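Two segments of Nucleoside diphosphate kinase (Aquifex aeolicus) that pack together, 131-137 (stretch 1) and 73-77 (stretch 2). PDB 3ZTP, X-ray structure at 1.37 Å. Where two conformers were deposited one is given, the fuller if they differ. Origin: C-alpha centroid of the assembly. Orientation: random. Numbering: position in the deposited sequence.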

# COMPACT_ATOMS: atom_id res chain seq x y z
N GLU A 131 -2.54 -16.97 -2.89
CA GLU A 131 -2.18 -15.99 -3.88
C GLU A 131 -2.82 -14.63 -3.60
O GLU A 131 -2.17 -13.59 -3.78
CB GLU A 131 -2.64 -16.48 -5.25
CG GLU A 131 -1.85 -17.71 -5.71
CD GLU A 131 -2.31 -18.26 -7.04
OE1 GLU A 131 -3.20 -17.68 -7.68
OE2 GLU A 131 -1.76 -19.29 -7.45
N ILE A 132 -4.08 -14.63 -3.18
CA ILE A 132 -4.72 -13.36 -2.83
C ILE A 132 -3.95 -12.69 -1.70
O ILE A 132 -3.65 -11.51 -1.82
CB ILE A 132 -6.18 -13.58 -2.46
CG1 ILE A 132 -6.98 -13.97 -3.70
CG2 ILE A 132 -6.76 -12.32 -1.83
CD1 ILE A 132 -8.40 -14.45 -3.41
N CYS A 133 -3.63 -13.42 -0.64
CA CYS A 133 -2.88 -12.84 0.47
C CYS A 133 -1.47 -12.43 0.06
O CYS A 133 -0.89 -11.51 0.65
CB CYS A 133 -2.82 -13.83 1.63
SG CYS A 133 -4.38 -13.98 2.52
N PHE A 134 -0.90 -13.09 -0.92
CA PHE A 134 0.43 -12.70 -1.33
C PHE A 134 0.44 -11.28 -1.89
O PHE A 134 1.40 -10.52 -1.69
CB PHE A 134 1.03 -13.66 -2.35
CG PHE A 134 2.51 -13.57 -2.44
CD1 PHE A 134 3.15 -12.64 -3.23
CD2 PHE A 134 3.27 -14.38 -1.63
CE1 PHE A 134 4.54 -12.55 -3.25
CE2 PHE A 134 4.67 -14.30 -1.65
CZ PHE A 134 5.29 -13.37 -2.45
N ILE A 135 -0.61 -10.92 -2.62
CA ILE A 135 -0.66 -9.66 -3.35
C ILE A 135 -1.41 -8.56 -2.60
O ILE A 135 -1.03 -7.40 -2.66
CB ILE A 135 -1.34 -9.88 -4.73
CG1 ILE A 135 -0.59 -10.96 -5.53
CG2 ILE A 135 -1.44 -8.57 -5.52
CD1 ILE A 135 0.90 -10.69 -5.74
N PHE A 136 -2.50 -8.94 -1.93
CA PHE A 136 -3.43 -7.98 -1.32
C PHE A 136 -3.68 -8.29 0.13
O PHE A 136 -4.04 -9.42 0.46
CB PHE A 136 -4.81 -8.05 -2.02
CG PHE A 136 -4.82 -7.57 -3.44
CD1 PHE A 136 -4.67 -6.24 -3.75
CD2 PHE A 136 -4.97 -8.48 -4.46
CE1 PHE A 136 -4.70 -5.81 -5.07
CE2 PHE A 136 -5.05 -8.06 -5.79
CZ PHE A 136 -4.89 -6.74 -6.08
N SER A 137 -3.60 -7.28 0.99
CA SER A 137 -4.07 -7.44 2.36
C SER A 137 -5.58 -7.31 2.40
O SER A 137 -6.23 -6.81 1.46
CB SER A 137 -3.49 -6.37 3.26
OG SER A 137 -4.08 -5.12 2.96
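Stretch 2, residues 73-77: VAAVL

How does the second stretch run past the first? Residues 73-77 form an extended strand segment, part of a longer strand, and they lie against the last turn of a helix and the residue that follows it. The nearest CA pairs are Ile132 CA to Val76 CA at 7.0 Å and Ile135 CA to Ala74 CA at 7.6 Å, so the strand runs in the opposite sense to the numbering of the helix. The alternation of an extended chain turns the CA-to-CB bonds of Ala74 and Val76 toward the helix end, while those of Val73, Ala75 and Leu77 point away.

What does Val76, the residue with the largest covered surface, rest on? Its CG2 methyl, with chi1 in the t rotamer, meets two side chains. Phe136 CD2 lies 3.6 Å from Val76 CG2, in an oblique position relative to the ring. Ile132 CG2 is 4.0 Å from Val76 CG2; the CA-to-CB bond of Ile132 points sideways, but the end of its side chain comes nearer the strand.

How does Phe136 reach the strand? It is the first residue to leave helical phi/psi, although its N still bonds to Ile132 O at 2.8 Å. Its CA-to-CB bond points toward the strand, with chi1 in the m rotamer, and the ring edge meets the backbone of Ala74 and Ala75: Phe136 CZ is 3.5 Å from Ala74 O, and Phe136 CE2 is 4.2 Å from Ala75 N.

What does the small side chain of Ala74 touch? Its methyl packs against two neighbours, with Ile135 CG2 3.8 Å from Ala74 CB and Phe136 CE2 3.9 Å from Ala74 CB. No hydrogen bond crosses between the stretches; the side-chain contacts are apolar, and the two segments together bury 228 Å².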

# COMPACT_ATOMS: atom_id res chain seq x y z
N VAL A 73 -0.67 -6.40 -13.44
CA VAL A 73 -1.87 -5.96 -12.72
C VAL A 73 -2.57 -7.17 -12.17
O VAL A 73 -2.89 -8.12 -12.90
CB VAL A 73 -2.82 -5.18 -13.63
CG1 VAL A 73 -4.17 -4.97 -12.94
CG2 VAL A 73 -2.19 -3.84 -14.02
N ALA A 74 -2.84 -7.16 -10.88
CA ALA A 74 -3.61 -8.22 -10.24
C ALA A 74 -4.99 -7.72 -9.84
O ALA A 74 -5.17 -6.53 -9.55
CB ALA A 74 -2.88 -8.75 -9.00
N ALA A 75 -5.96 -8.64 -9.83
CA ALA A 75 -7.32 -8.36 -9.37
C ALA A 75 -7.86 -9.53 -8.61
O ALA A 75 -7.55 -10.69 -8.94
CB ALA A 75 -8.23 -8.06 -10.55
N VAL A 76 -8.65 -9.25 -7.59
CA VAL A 76 -9.43 -10.27 -6.94
C VAL A 76 -10.82 -10.22 -7.56
O VAL A 76 -11.45 -9.17 -7.59
CB VAL A 76 -9.53 -10.04 -5.42
CG1 VAL A 76 -10.45 -11.07 -4.78
CG2 VAL A 76 -8.14 -10.08 -4.79
N LEU A 77 -11.27 -11.37 -8.06
CA LEU A 77 -12.58 -11.51 -8.67
C LEU A 77 -13.45 -12.35 -7.77
O LEU A 77 -13.04 -13.42 -7.31
CB LEU A 77 -12.46 -12.19 -10.04
CG LEU A 77 -11.56 -11.49 -11.04
CD1 LEU A 77 -11.59 -12.28 -12.32
CD2 LEU A 77 -12.01 -10.06 -11.27